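Local coordinates for protein pid-3 (PDB 7OCX) that probably takes part in piRNA biogenesis in the worm as a component of the PETISCO complex, pairing through its RRM domain with that of TOFU-6, at residues Ser18-Met23 with Gln47-Ala52; Gln61-Phe66 with Leu77-Leu82; Pro35-Gly40 with Ala52-Phe57. All blocks are in the same frame, centred on the assembly; numbering follows the deposited sequence.

Contact 1: residues Ser18-Met23 with Gln47-Ala52; sequences SGYPGM and QSAVVA
The ring of Tyr20 lies against the backbone of Gln47, while the Gln47 side chain reaches back to the main chain of Tyr20. Tyr20 holds CG between its own N and carbonyl carbon (chi1 48°), a crowded position; the ring beyond it lies over the Gln47 backbone. Tyr20 CE1 comes to 3.6 Å from Gln47 CA. Gln47 O lies 3.8 Å above the Tyr20 ring plane, displaced toward the rim. Farther out, Tyr20 OH meets Ala49 CB at 3.4 Å, and a water in the plane of the ring joins the hydroxyl to Ser48 O. Ile29 and Leu32 of helix 26-32 and Leu77 also pack on this side chain.

Gln47 keeps CG beside its backbone N and anti to the carbonyl carbon (chi1 -50°), with CD continuing in an extended chain. Gln47 CG passes 3.7 Å from Gly22 CA. Gln47 NE2 donates a nearly straight bond of 3.0 Å to Tyr20 O. The acceptor lies in the plane of the amide, but NE2 stands above the plane of the Tyr20 carbonyl.

Gln47 O has its own donor, Gly19 N at 2.9 Å, lying in the carbonyl plane, and Ser18 CA adds a C-H contact to the same oxygen. At the end of strand 14-18, Ser18 forms an antiparallel non-hydrogen-bonded pair with Ser48, their CB atoms 3.8 Å apart; the Ser48 hydroxyl bonds to Thr44. This is where the first strand of the RRM fold runs into the loop before its first helix. Reciprocal backbone and amide bonds tie that loop to the residue just before the third strand, and the water gives the hydroxyl of the buried tyrosine a polar partner beside the strand backbone.

Contact 2: residues Gln61-Phe66 with Leu77-Leu82; sequences QAVQDF and LQVSSL
Val79 projects from its strand into the hollow between Val63 and Phe66, residues that follow each other at a spacing of three on the helix. Its two methyls divide the hollow: Val79 CG1 sits 3.9 Å from Val63 CA, while Val79 CG2 presses on Phe66 CB at 3.7 Å. In return, the Val63 methyls rest side by side along the strand backbone, Val63 CG1 lying 3.6 Å from Val79 O and Val63 CG2 resting over the Ser80-Ser81 peptide, 3.8 Å from Ser81 N. This is the second helix of the RRM fold laid on the last strand of its core sheet. Their axes run nearly antiparallel, at 159°, and approach to 7.4 Å, with valine side chains between them. At the C-terminal end of the helix Leu77 provides the next bump. Leu77 CB meets Phe66 O at 3.6 Å and its CD1 reaches Phe66 CB, so the strand touches the root of the phenylalanine. Phe66 CG stands beside the backbone N (chi1 -56°), and the ring leads away from the strand to pack on Leu33 and Tyr36, with Asp65 CB covering the centre of one face. Just past the helix, Asn67 takes a hydrogen bond from Val79 N through OD1.

Contact 3: residues Pro35-Gly40 with Ala52-Phe57; sequences PYRVNG and ALENKF
Asn39 and Arg37 converge on one carboxylate oxygen, OE1 of Glu54. The firmer link is from Asn39 ND2, 2.8 Å from Glu54 OE1 and almost straight at 170°; the oxygen lies in the amide plane and is met nearly along its C-O axis, with the amide and carboxylate planes 82° apart. Arg37 NE makes a longer salt bridge of 3.5 Å to Glu54 OE1, and Arg37 CD slides past the same atom. Glu54 brings its carboxylate round by bending at chi2 (58°), which sets CD back toward strand 38-45.

A second layer fixes the two partners. Arg37 NE also donates to Asn39 OD1 at 2.9 Å, in the Asn39 carbonyl plane on a lone pair, though the bond is bent and OD1 lies well out of the guanidinium plane. A water bridges Asn39 ND2 to Leu53 O. Arg37 NH1 finds Met23 O of the second copy of this protein.

Beneath these side chains the backbone forms a classic beta bulge, in the hairpin of the second and third strands of the RRM fold: Asn39 and Gly40 both face Ala52. Asn39 N bonds to Ala52 O at 2.8 Å, Gly40 N reaches the same oxygen only weakly, and Ala52 N returns a bond to Gly40 O at 2.9 Å. Past the bulge, Glu54 N makes a weak bond to Arg37 O.

On the face carrying Val38 and Leu53, Val38 CG2 packs against Leu53 CD2 at 3.7 Å, the two side chains crossing obliquely. Leu53 CD1 touches Tyr36 CB at 4.2 Å; the phenol goes on to Asp65 on helix 56-66. Asn55, at the N-cap of that helix, bonds Gln58 N through OD1, and beyond it the Phe57 ring meets Trp31 and Phe34 of the TOFU-6 chain.

Overall arrangement
All three contacts reach one RRM sheet. Contacts 1 and 3 use strand 48-53, share Ala52, and lie on opposite sides of the chain's centre, about 15 Å apart between contact centres; Val51 CG1 joins them by packing 3.8 Å from Val38 CG1. Contact 2 is about 12 Å, centre to centre, from each of the others. It meets contact 1 through a probable hydrogen bond of 2.9 Å from Ser18 N to Gln78 O, and contact 3 through Tyr36 OH, 2.7 Å from Asp65 OD2. Each contact has residues touching TOFU-6. Contacts 1 and 3 also meet across the interface between two copies of this protein.

Contact 1: residues Ser18-Met23 with Gln47-Ala52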
loop_
_atom_site.group_PDB
_atom_site.type_symbol
_atom_site.label_atom_id
_atom_site.label_comp_id
_atom_site.label_asym_id
_atom_site.label_seq_id
_atom_site.Cartn_x
_atom_site.Cartn_y
_atom_site.Cartn_z
ATOM N N SER B 18 -2.760 3.535 -14.643
ATOM C CA SER B 18 -1.629 4.084 -15.380
ATOM C C SER B 18 -1.227 5.399 -14.723
ATOM O O SER B 18 -1.973 5.961 -13.914
ATOM C CB SER B 18 -1.960 4.292 -16.860
ATOM O OG SER B 18 -3.014 5.220 -17.070
ATOM N N GLY B 19 -0.002 5.847 -15.026
ATOM C CA GLY B 19 0.478 7.134 -14.575
ATOM C C GLY B 19 1.440 7.102 -13.406
ATOM O O GLY B 19 2.027 8.149 -13.103
ATOM N N TYR B 20 1.594 5.953 -12.741
ATOM C CA TYR B 20 2.483 5.821 -11.611
ATOM C C TYR B 20 3.931 5.781 -12.068
ATOM O O TYR B 20 4.225 5.671 -13.257
ATOM C CB TYR B 20 2.149 4.560 -10.822
ATOM C CG TYR B 20 2.003 3.329 -11.684
ATOM C CD1 TYR B 20 3.103 2.673 -12.210
ATOM C CD2 TYR B 20 0.734 2.865 -12.040
ATOM C CE1 TYR B 20 2.957 1.542 -13.020
ATOM C CE2 TYR B 20 0.576 1.746 -12.862
ATOM C CZ TYR B 20 1.692 1.089 -13.347
ATOM O OH TYR B 20 1.536 -0.020 -14.134
ATOM N N PRO B 21 4.874 5.855 -11.130
ATOM C CA PRO B 21 6.274 5.935 -11.542
ATOM C C PRO B 21 6.695 4.681 -12.293
ATOM O O PRO B 21 6.283 3.554 -11.983
ATOM C CB PRO B 21 7.030 6.089 -10.221
ATOM C CG PRO B 21 6.037 6.726 -9.298
ATOM C CD PRO B 21 4.690 6.155 -9.700
ATOM N N GLY B 22 7.572 4.893 -13.271
ATOM C CA GLY B 22 7.901 3.862 -14.236
ATOM C C GLY B 22 8.744 2.730 -13.681
ATOM O O GLY B 22 8.872 1.687 -14.331
ATOM N N MET B 23 9.316 2.895 -12.504
ATOM C CA MET B 23 10.107 1.798 -11.956
ATOM C C MET B 23 9.297 0.852 -11.077
ATOM O O MET B 23 9.863 -0.116 -10.558
ATOM C CB MET B 23 11.319 2.351 -11.188
ATOM C CG MET B 23 11.097 2.795 -9.739
ATOM S SD MET B 23 10.228 4.375 -9.514
ATOM C CE MET B 23 10.902 5.392 -10.824
ATOM N N GLN B 47 4.474 2.353 -17.120
ATOM C CA GLN B 47 3.580 3.105 -16.247
ATOM C C GLN B 47 2.117 2.715 -16.416
ATOM O O GLN B 47 1.230 3.560 -16.242
ATOM C CB GLN B 47 3.729 4.607 -16.483
ATOM C CG GLN B 47 5.150 5.110 -16.457
ATOM C CD GLN B 47 5.217 6.595 -16.666
ATOM O OE1 GLN B 47 5.584 7.055 -17.746
ATOM N NE2 GLN B 47 4.881 7.363 -15.630
ATOM N N SER B 48 1.841 1.458 -16.756
ATOM C CA SER B 48 0.461 1.021 -16.899
ATOM C C SER B 48 0.364 -0.474 -16.643
ATOM O O SER B 48 1.295 -1.240 -16.933
ATOM C CB SER B 48 -0.130 1.338 -18.297
ATOM O OG SER B 48 0.526 0.643 -19.342
ATOM N N ALA B 49 -0.795 -0.886 -16.135
ATOM C CA ALA B 49 -1.041 -2.298 -15.905
ATOM C C ALA B 49 -2.535 -2.568 -15.947
ATOM O O ALA B 49 -3.364 -1.650 -15.929
ATOM C CB ALA B 49 -0.455 -2.751 -14.567
ATOM N N VAL B 50 -2.874 -3.849 -16.044
ATOM C CA VAL B 50 -4.243 -4.315 -15.868
ATOM C C VAL B 50 -4.271 -5.178 -14.610
ATOM O O VAL B 50 -3.411 -6.051 -14.436
ATOM C CB VAL B 50 -4.749 -5.088 -17.099
ATOM C CG1 VAL B 50 -6.092 -5.696 -16.733
ATOM C CG2 VAL B 50 -4.869 -4.192 -18.343
ATOM N N VAL B 51 -5.236 -4.933 -13.727
ATOM C CA VAL B 51 -5.237 -5.525 -12.389
ATOM C C VAL B 51 -6.545 -6.262 -12.188
ATOM O O VAL B 51 -7.611 -5.717 -12.483
ATOM C CB VAL B 51 -5.062 -4.456 -11.291
ATOM C CG1 VAL B 51 -5.158 -5.078 -9.923
ATOM C CG2 VAL B 51 -3.783 -3.710 -11.525
ATOM N N ALA B 52 -6.470 -7.480 -11.671
ATOM C CA ALA B 52 -7.658 -8.211 -11.254
ATOM C C ALA B 52 -7.799 -8.053 -9.744
ATOM O O ALA B 52 -6.895 -8.428 -8.993
ATOM C CB ALA B 52 -7.574 -9.682 -11.653
HETATM O O HOH W 1 3.541 -1.215 -14.899
#

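Contact 2: residues Gln61-Phe66 with Leu77-Leu82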
loop_
_atom_site.group_PDB
_atom_site.type_symbol
_atom_site.label_atom_id
_atom_site.label_comp_id
_atom_site.label_asym_id
_atom_site.label_seq_id
_atom_site.Cartn_x
_atom_site.Cartn_y
_atom_site.Cartn_z
ATOM N N GLN B 61 -14.936 0.809 -6.151
ATOM C CA GLN B 61 -14.358 1.666 -5.114
ATOM C C GLN B 61 -12.929 2.094 -5.442
ATOM O O GLN B 61 -12.528 3.223 -5.125
ATOM C CB GLN B 61 -14.388 0.937 -3.766
ATOM C CG GLN B 61 -15.815 0.611 -3.319
ATOM C CD GLN B 61 -15.842 -0.319 -2.121
ATOM O OE1 GLN B 61 -15.908 0.125 -0.978
ATOM N NE2 GLN B 61 -15.840 -1.612 -2.393
ATOM N N ALA B 62 -12.148 1.211 -6.069
ATOM C CA ALA B 62 -10.784 1.578 -6.436
ATOM C C ALA B 62 -10.781 2.688 -7.473
ATOM O O ALA B 62 -9.954 3.598 -7.412
ATOM C CB ALA B 62 -10.017 0.363 -6.965
ATOM N N VAL B 63 -11.672 2.618 -8.461
ATOM C CA VAL B 63 -11.777 3.723 -9.410
ATOM C C VAL B 63 -12.109 5.020 -8.679
ATOM O O VAL B 63 -11.468 6.061 -8.889
ATOM C CB VAL B 63 -12.822 3.405 -10.498
ATOM C CG1 VAL B 63 -13.024 4.626 -11.412
ATOM C CG2 VAL B 63 -12.411 2.177 -11.303
ATOM N N GLN B 64 -13.097 4.972 -7.785
ATOM C CA GLN B 64 -13.497 6.182 -7.076
ATOM C C GLN B 64 -12.357 6.710 -6.218
ATOM O O GLN B 64 -12.132 7.922 -6.158
ATOM C CB GLN B 64 -14.750 5.876 -6.255
ATOM C CG GLN B 64 -15.248 6.929 -5.280
ATOM C CD GLN B 64 -16.597 6.531 -4.656
ATOM O OE1 GLN B 64 -16.644 5.932 -3.578
ATOM N NE2 GLN B 64 -17.688 6.837 -5.352
ATOM N N ASP B 65 -11.608 5.810 -5.562
ATOM C CA ASP B 65 -10.564 6.262 -4.646
ATOM C C ASP B 65 -9.350 6.821 -5.382
ATOM O O ASP B 65 -8.668 7.720 -4.866
ATOM C CB ASP B 65 -10.054 5.124 -3.752
ATOM C CG ASP B 65 -11.020 4.705 -2.664
ATOM O OD1 ASP B 65 -12.089 5.317 -2.514
ATOM O OD2 ASP B 65 -10.663 3.716 -1.952
ATOM N N PHE B 66 -8.994 6.232 -6.538
ATOM C CA PHE B 66 -7.677 6.450 -7.124
ATOM C C PHE B 66 -7.686 7.168 -8.460
ATOM O O PHE B 66 -6.685 7.786 -8.802
ATOM C CB PHE B 66 -6.935 5.108 -7.277
ATOM C CG PHE B 66 -6.808 4.352 -5.993
ATOM C CD1 PHE B 66 -6.269 4.958 -4.852
ATOM C CD2 PHE B 66 -7.287 3.058 -5.891
ATOM C CE1 PHE B 66 -6.195 4.285 -3.649
ATOM C CE2 PHE B 66 -7.201 2.369 -4.681
ATOM C CZ PHE B 66 -6.675 2.980 -3.569
ATOM N N LEU B 77 -2.568 9.505 -11.303
ATOM C CA LEU B 77 -3.134 8.215 -11.657
ATOM C C LEU B 77 -4.383 8.332 -12.523
ATOM O O LEU B 77 -5.218 9.216 -12.334
ATOM C CB LEU B 77 -3.491 7.438 -10.394
ATOM C CG LEU B 77 -2.403 6.826 -9.515
ATOM C CD1 LEU B 77 -3.099 6.154 -8.339
ATOM C CD2 LEU B 77 -1.612 5.824 -10.302
ATOM N N GLN B 78 -4.507 7.405 -13.468
ATOM C CA GLN B 78 -5.713 7.213 -14.261
ATOM C C GLN B 78 -6.149 5.780 -13.973
ATOM O O GLN B 78 -5.349 4.847 -14.123
ATOM C CB GLN B 78 -5.422 7.463 -15.746
ATOM C CG GLN B 78 -6.502 6.960 -16.704
ATOM C CD GLN B 78 -6.475 7.643 -18.074
ATOM O OE1 GLN B 78 -5.435 8.117 -18.536
ATOM N NE2 GLN B 78 -7.635 7.694 -18.727
ATOM N N VAL B 79 -7.366 5.616 -13.450
ATOM C CA VAL B 79 -7.892 4.312 -13.043
ATOM C C VAL B 79 -9.275 4.173 -13.652
ATOM O O VAL B 79 -10.096 5.087 -13.534
ATOM C CB VAL B 79 -7.954 4.163 -11.509
ATOM C CG1 VAL B 79 -8.377 2.737 -11.122
ATOM C CG2 VAL B 79 -6.596 4.495 -10.877
ATOM N N SER B 80 -9.529 3.055 -14.327
ATOM C CA SER B 80 -10.818 2.845 -14.963
ATOM C C SER B 80 -11.152 1.360 -14.951
ATOM O O SER B 80 -10.272 0.507 -14.996
ATOM C CB SER B 80 -10.851 3.376 -16.413
ATOM O OG SER B 80 -9.930 2.682 -17.241
ATOM N N SER B 81 -12.439 1.059 -14.887
ATOM C CA SER B 81 -12.874 -0.324 -14.975
ATOM C C SER B 81 -12.837 -0.781 -16.424
ATOM O O SER B 81 -13.076 -0.006 -17.349
ATOM C CB SER B 81 -14.284 -0.486 -14.429
ATOM O OG SER B 81 -15.175 0.282 -15.207
ATOM N N LEU B 82 -12.483 -2.051 -16.607
ATOM C CA LEU B 82 -12.428 -2.644 -17.935
ATOM C C LEU B 82 -13.820 -2.828 -18.520
ATOM O O LEU B 82 -13.991 -2.802 -19.745
ATOM C CB LEU B 82 -11.722 -3.996 -17.869
ATOM C CG LEU B 82 -10.639 -4.196 -18.916
ATOM C CD1 LEU B 82 -9.548 -3.159 -18.747
ATOM C CD2 LEU B 82 -10.015 -5.559 -18.843
#

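Contact 3: residues Pro35-Gly40 with Ala52-Phe57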
loop_
_atom_site.group_PDB
_atom_site.type_symbol
_atom_site.label_atom_id
_atom_site.label_comp_id
_atom_site.label_asym_id
_atom_site.label_seq_id
_atom_site.Cartn_x
_atom_site.Cartn_y
_atom_site.Cartn_z
ATOM N N PRO B 35 -6.535 -0.577 0.276
ATOM C CA PRO B 35 -6.514 -1.938 0.854
ATOM C C PRO B 35 -7.189 -3.032 0.015
ATOM O O PRO B 35 -7.412 -4.109 0.539
ATOM C CB PRO B 35 -7.294 -1.736 2.160
ATOM C CG PRO B 35 -8.378 -0.755 1.755
ATOM C CD PRO B 35 -7.739 0.161 0.700
ATOM N N TYR B 36 -7.523 -2.765 -1.247
ATOM C CA TYR B 36 -8.316 -3.700 -2.037
ATOM C C TYR B 36 -7.535 -4.963 -2.366
ATOM O O TYR B 36 -6.302 -4.957 -2.483
ATOM C CB TYR B 36 -8.839 -3.009 -3.316
ATOM C CG TYR B 36 -9.676 -1.822 -2.929
ATOM C CD1 TYR B 36 -10.948 -2.002 -2.386
ATOM C CD2 TYR B 36 -9.191 -0.521 -3.039
ATOM C CE1 TYR B 36 -11.712 -0.940 -1.977
ATOM C CE2 TYR B 36 -9.952 0.550 -2.632
ATOM C CZ TYR B 36 -11.215 0.333 -2.099
ATOM O OH TYR B 36 -11.989 1.382 -1.684
ATOM N N ARG B 37 -8.269 -6.074 -2.465
ATOM C CA ARG B 37 -7.633 -7.362 -2.678
ATOM C C ARG B 37 -7.263 -7.519 -4.146
ATOM O O ARG B 37 -8.136 -7.508 -5.025
ATOM C CB ARG B 37 -8.509 -8.539 -2.256
ATOM C CG ARG B 37 -7.785 -9.861 -2.565
ATOM C CD ARG B 37 -8.492 -11.085 -2.046
ATOM N NE ARG B 37 -7.843 -12.339 -2.419
ATOM C CZ ARG B 37 -7.032 -13.043 -1.644
ATOM N NH1 ARG B 37 -6.673 -12.614 -0.450
ATOM N NH2 ARG B 37 -6.598 -14.224 -2.066
ATOM N N VAL B 38 -5.973 -7.716 -4.388
ATOM C CA VAL B 38 -5.399 -7.895 -5.714
ATOM C C VAL B 38 -5.089 -9.371 -5.901
ATOM O O VAL B 38 -4.331 -9.958 -5.119
ATOM C CB VAL B 38 -4.119 -7.058 -5.882
ATOM C CG1 VAL B 38 -3.521 -7.318 -7.255
ATOM C CG2 VAL B 38 -4.381 -5.606 -5.656
ATOM N N ASN B 39 -5.631 -9.965 -6.954
ATOM C CA ASN B 39 -5.389 -11.363 -7.272
ATOM C C ASN B 39 -4.471 -11.569 -8.459
ATOM O O ASN B 39 -4.000 -12.689 -8.677
ATOM C CB ASN B 39 -6.708 -12.066 -7.553
ATOM C CG ASN B 39 -7.532 -12.212 -6.323
ATOM O OD1 ASN B 39 -6.995 -12.443 -5.233
ATOM N ND2 ASN B 39 -8.836 -12.063 -6.463
ATOM N N GLY B 40 -4.217 -10.539 -9.242
ATOM C CA GLY B 40 -3.321 -10.718 -10.361
ATOM C C GLY B 40 -3.012 -9.388 -10.996
ATOM O O GLY B 40 -3.836 -8.478 -10.955
ATOM N N ALA B 52 -6.470 -7.480 -11.671
ATOM C CA ALA B 52 -7.658 -8.211 -11.254
ATOM C C ALA B 52 -7.799 -8.053 -9.744
ATOM O O ALA B 52 -6.895 -8.428 -8.993
ATOM C CB ALA B 52 -7.574 -9.682 -11.653
ATOM N N LEU B 53 -8.889 -7.430 -9.317
ATOM C CA LEU B 53 -9.268 -7.320 -7.922
ATOM C C LEU B 53 -10.267 -8.420 -7.603
ATOM O O LEU B 53 -10.697 -9.171 -8.474
ATOM C CB LEU B 53 -9.836 -5.937 -7.613
ATOM C CG LEU B 53 -9.009 -4.671 -7.849
ATOM C CD1 LEU B 53 -9.813 -3.481 -7.413
ATOM C CD2 LEU B 53 -7.704 -4.768 -7.068
ATOM N N GLU B 54 -10.675 -8.500 -6.347
ATOM C CA GLU B 54 -11.503 -9.625 -5.918
ATOM C C GLU B 54 -12.868 -9.631 -6.614
ATOM O O GLU B 54 -13.384 -10.697 -6.967
ATOM C CB GLU B 54 -11.663 -9.562 -4.394
ATOM C CG GLU B 54 -12.476 -10.669 -3.736
ATOM C CD GLU B 54 -11.930 -12.049 -4.007
ATOM O OE1 GLU B 54 -10.751 -12.162 -4.417
ATOM O OE2 GLU B 54 -12.678 -13.030 -3.792
ATOM N N ASN B 55 -13.468 -8.460 -6.819
ATOM C CA ASN B 55 -14.819 -8.419 -7.377
ATOM C C ASN B 55 -15.141 -7.014 -7.863
ATOM O O ASN B 55 -14.353 -6.071 -7.708
ATOM C CB ASN B 55 -15.847 -8.907 -6.339
ATOM C CG ASN B 55 -15.872 -8.038 -5.081
ATOM O OD1 ASN B 55 -15.944 -6.810 -5.165
ATOM N ND2 ASN B 55 -15.781 -8.678 -3.905
ATOM N N LYS B 56 -16.332 -6.886 -8.448
ATOM C CA LYS B 56 -16.721 -5.655 -9.116
ATOM C C LYS B 56 -16.944 -4.526 -8.124
ATOM O O LYS B 56 -16.807 -3.354 -8.483
ATOM C CB LYS B 56 -17.986 -5.890 -9.936
ATOM C CG LYS B 56 -19.169 -6.384 -9.112
ATOM C CD LYS B 56 -20.383 -6.779 -9.957
ATOM C CE LYS B 56 -21.552 -7.246 -9.085
ATOM N NZ LYS B 56 -22.706 -7.726 -9.895
ATOM N N PHE B 57 -17.277 -4.844 -6.876
ATOM C CA PHE B 57 -17.447 -3.774 -5.888
ATOM C C PHE B 57 -16.122 -3.139 -5.543
ATOM O O PHE B 57 -16.036 -1.916 -5.391
ATOM C CB PHE B 57 -18.103 -4.306 -4.631
ATOM C CG PHE B 57 -19.383 -4.997 -4.902
ATOM C CD1 PHE B 57 -20.519 -4.268 -5.179
ATOM C CD2 PHE B 57 -19.440 -6.367 -4.924
ATOM C CE1 PHE B 57 -21.696 -4.901 -5.447
ATOM C CE2 PHE B 57 -20.613 -7.009 -5.191
ATOM C CZ PHE B 57 -21.753 -6.268 -5.453
HETATM O O HOH W 2 -10.058 -11.693 -9.161
#